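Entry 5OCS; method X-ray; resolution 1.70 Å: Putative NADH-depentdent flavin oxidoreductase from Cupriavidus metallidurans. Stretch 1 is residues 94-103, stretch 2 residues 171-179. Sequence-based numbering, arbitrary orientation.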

# COMPACT_ATOMS: atom_id res chain seq x y z
N PRO D 94 4.18 -13.67 -2.63
CA PRO D 94 4.61 -14.71 -3.58
C PRO D 94 4.76 -14.19 -5.02
O PRO D 94 5.10 -14.96 -5.89
N ILE D 95 4.55 -12.91 -5.27
CA ILE D 95 4.55 -12.37 -6.61
C ILE D 95 5.90 -12.56 -7.32
O ILE D 95 6.96 -12.63 -6.70
N ALA D 96 5.85 -12.66 -8.63
CA ALA D 96 7.06 -12.69 -9.44
C ALA D 96 7.54 -11.27 -9.62
O ALA D 96 6.74 -10.41 -9.97
N VAL D 97 8.79 -11.04 -9.32
CA VAL D 97 9.39 -9.71 -9.35
C VAL D 97 10.38 -9.66 -10.49
O VAL D 97 11.33 -10.41 -10.50
N THR D 98 10.16 -8.72 -11.41
CA THR D 98 11.02 -8.52 -12.58
C THR D 98 11.37 -7.04 -12.66
O THR D 98 10.81 -6.21 -11.92
N ILE D 99 12.24 -6.67 -13.58
CA ILE D 99 12.72 -5.29 -13.63
C ILE D 99 12.89 -4.84 -15.08
O ILE D 99 13.31 -5.60 -15.93
N GLN D 100 12.54 -3.59 -15.34
CA GLN D 100 12.75 -2.95 -16.66
C GLN D 100 14.08 -2.23 -16.65
O GLN D 100 14.30 -1.31 -15.85
N LEU D 101 15.04 -2.70 -17.46
CA LEU D 101 16.31 -2.03 -17.57
C LEU D 101 16.20 -1.03 -18.73
O LEU D 101 15.66 -1.36 -19.80
N ALA D 102 16.76 0.15 -18.52
CA ALA D 102 16.46 1.30 -19.35
C ALA D 102 17.66 2.21 -19.57
O ALA D 102 18.59 2.26 -18.79
N HIS D 103 17.59 2.95 -20.67
CA HIS D 103 18.50 4.04 -20.96
C HIS D 103 17.67 5.04 -21.81
O HIS D 103 17.10 4.65 -22.84
N GLY D 171 18.30 -11.56 -7.03
CA GLY D 171 17.23 -12.52 -7.08
C GLY D 171 16.04 -12.00 -7.89
O GLY D 171 14.97 -12.60 -7.85
N ILE D 172 16.22 -10.96 -8.71
CA ILE D 172 15.14 -10.53 -9.62
C ILE D 172 14.93 -11.67 -10.64
O ILE D 172 15.90 -12.30 -11.10
N GLU D 173 13.68 -11.90 -11.01
CA GLU D 173 13.29 -13.13 -11.70
C GLU D 173 13.16 -12.99 -13.21
O GLU D 173 12.92 -13.99 -13.91
N GLY D 174 13.34 -11.78 -13.72
CA GLY D 174 13.21 -11.54 -15.12
C GLY D 174 13.60 -10.12 -15.48
O GLY D 174 13.62 -9.23 -14.62
N ILE D 175 13.90 -9.91 -16.76
CA ILE D 175 14.29 -8.56 -17.22
C ILE D 175 13.47 -8.16 -18.45
O ILE D 175 13.35 -8.91 -19.44
N GLU D 176 12.90 -6.98 -18.39
CA GLU D 176 12.31 -6.33 -19.56
C GLU D 176 13.27 -5.29 -20.08
O GLU D 176 13.63 -4.33 -19.36
N VAL D 177 13.73 -5.46 -21.31
CA VAL D 177 14.68 -4.50 -21.87
C VAL D 177 13.78 -3.46 -22.53
O VAL D 177 12.88 -3.77 -23.33
N HIS D 178 14.01 -2.21 -22.20
CA HIS D 178 13.14 -1.13 -22.62
C HIS D 178 13.51 -0.66 -24.02
O HIS D 178 14.47 0.06 -24.19
N GLY D 179 12.71 -1.06 -24.99
CA GLY D 179 12.85 -0.62 -26.41
C GLY D 179 11.77 0.33 -26.89
O GLY D 179 11.59 0.49 -28.09

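Parallel neighbours in a sheet: strand 96-102 runs beside the strand through Ile-175, Glu-176 and Val-177, their N-to-C directions 22° apart, and Ile-99, Gln-100 and Leu-101 pair with Ile-175, Glu-176 and Val-177. The backbone ladder (Ile-99 N to Gly-174 O, 3.1 Å; Glu-176 N to Ile-99 O, 2.9 Å; Leu-101 N to Glu-176 O, 2.9 Å; His-178 N to Leu-101 O, 3.0 Å) sends side chains alternately to two faces. On the apolar face, Ile-99 (t, t) rests its CG2 branch against two isoleucines, 3.7 Å from CG2 of Ile-172 (m, t) and 4.2 Å from CG1 of Ile-175 (m, t). Ile-175 in turn brings CG2 to 3.8 Å from CD1 of Leu-101 (m, t), so these aliphatic branches pack in a row, from Ile-172 in the preceding loop to Leu-101; Val-177 (t) shares this face but barely touches the other strand. The opposite face carries Gln-100 and Glu-176. Gln-100 (t, t) extends beside Glu-176 (t, t), and its NE2 donates to Glu-176 OE2 at 2.9 Å. The same amide NE2 lies over one face of the ring of His-178, which points toward stretch 1, while Gln-100 OE1 comes 3.2 Å from His-178 CD2. Ala-102 CB sits at the ring edge and packs 4.1 Å from His-178 CB. Gly-174 leaves a hollow that Thr-98 (p) fills: a CB there would lie 2.9 Å from Thr-98 CG2, a clash. Where the ladder begins, Glu-173 (m, t) points toward stretch 1 and clasps Val-97 twice, through Glu-173 N to Val-97 O and Val-97 N to Glu-173 OE1, both 2.8 Å; the carboxylate thus takes up a backbone NH. Water 1 is hydrogen-bonded to Ile-95 O (2.9 Å) and Glu-173 OE2 (2.8 Å), extending this clasp. At the far end, water 2 bridges His-103 O (3.1 Å) and His-178 O (2.6 Å).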

# COMPACT_ATOMS: atom_id res chain seq x y z
CB PRO D 94 3.43 -15.69 -3.56
CG PRO D 94 2.27 -14.82 -3.36
CD PRO D 94 2.70 -13.64 -2.50
CB ILE D 95 4.15 -10.87 -6.61
CG1 ILE D 95 3.58 -10.45 -7.97
CG2 ILE D 95 5.34 -10.00 -6.16
CD1 ILE D 95 2.87 -9.12 -7.96
CB ALA D 96 6.75 -13.28 -10.83
CB VAL D 97 10.02 -9.34 -8.01
CG1 VAL D 97 10.61 -7.96 -8.08
CG2 VAL D 97 8.95 -9.39 -6.93
CB THR D 98 10.31 -8.97 -13.87
OG1 THR D 98 9.11 -8.21 -14.10
CG2 THR D 98 9.95 -10.49 -13.72
CB ILE D 99 14.04 -5.11 -12.85
CG1 ILE D 99 14.36 -3.63 -12.63
CG2 ILE D 99 15.22 -5.90 -13.48
CD1 ILE D 99 15.35 -3.43 -11.51
CB GLN D 100 11.61 -1.99 -16.96
CG GLN D 100 11.68 -1.41 -18.35
CD GLN D 100 10.67 -0.33 -18.54
OE1 GLN D 100 10.79 0.75 -17.95
NE2 GLN D 100 9.69 -0.58 -19.40
CB LEU D 101 17.41 -3.04 -17.82
CG LEU D 101 17.78 -3.98 -16.69
CD1 LEU D 101 18.96 -4.83 -17.14
CD2 LEU D 101 18.11 -3.25 -15.38
CB ALA D 102 15.33 2.09 -18.71
CB HIS D 103 19.67 3.53 -21.78
CG HIS D 103 20.78 4.52 -21.91
ND1 HIS D 103 20.62 5.76 -22.49
CD2 HIS D 103 22.08 4.42 -21.58
CE1 HIS D 103 21.78 6.39 -22.48
NE2 HIS D 103 22.68 5.60 -21.93
CB ILE D 172 15.48 -9.19 -10.24
CG1 ILE D 172 15.54 -8.14 -9.15
CG2 ILE D 172 14.47 -8.81 -11.29
CD1 ILE D 172 15.97 -6.76 -9.55
CB GLU D 173 11.99 -13.62 -11.11
CG GLU D 173 12.18 -14.14 -9.69
CD GLU D 173 10.89 -14.22 -8.91
OE1 GLU D 173 10.40 -13.18 -8.45
OE2 GLU D 173 10.31 -15.35 -8.85
CB ILE D 175 15.78 -8.46 -17.59
CG1 ILE D 175 16.67 -8.56 -16.33
CG2 ILE D 175 16.09 -7.12 -18.29
CD1 ILE D 175 18.14 -8.66 -16.63
CB GLU D 176 10.97 -5.68 -19.17
CG GLU D 176 10.36 -4.86 -20.31
CD GLU D 176 8.92 -4.47 -20.05
OE1 GLU D 176 8.07 -5.38 -19.91
OE2 GLU D 176 8.66 -3.25 -20.02
CB VAL D 177 15.60 -5.15 -22.94
CG1 VAL D 177 16.43 -4.10 -23.64
CG2 VAL D 177 16.48 -6.20 -22.28
CB HIS D 178 13.22 0.03 -21.63
CG HIS D 178 12.05 0.97 -21.69
ND1 HIS D 178 11.16 1.01 -22.73
CD2 HIS D 178 11.64 1.92 -20.81
CE1 HIS D 178 10.24 1.93 -22.50
NE2 HIS D 178 10.51 2.49 -21.34
O HOH W 1 8.48 -15.08 -6.72
O HOH W 2 16.09 2.10 -24.26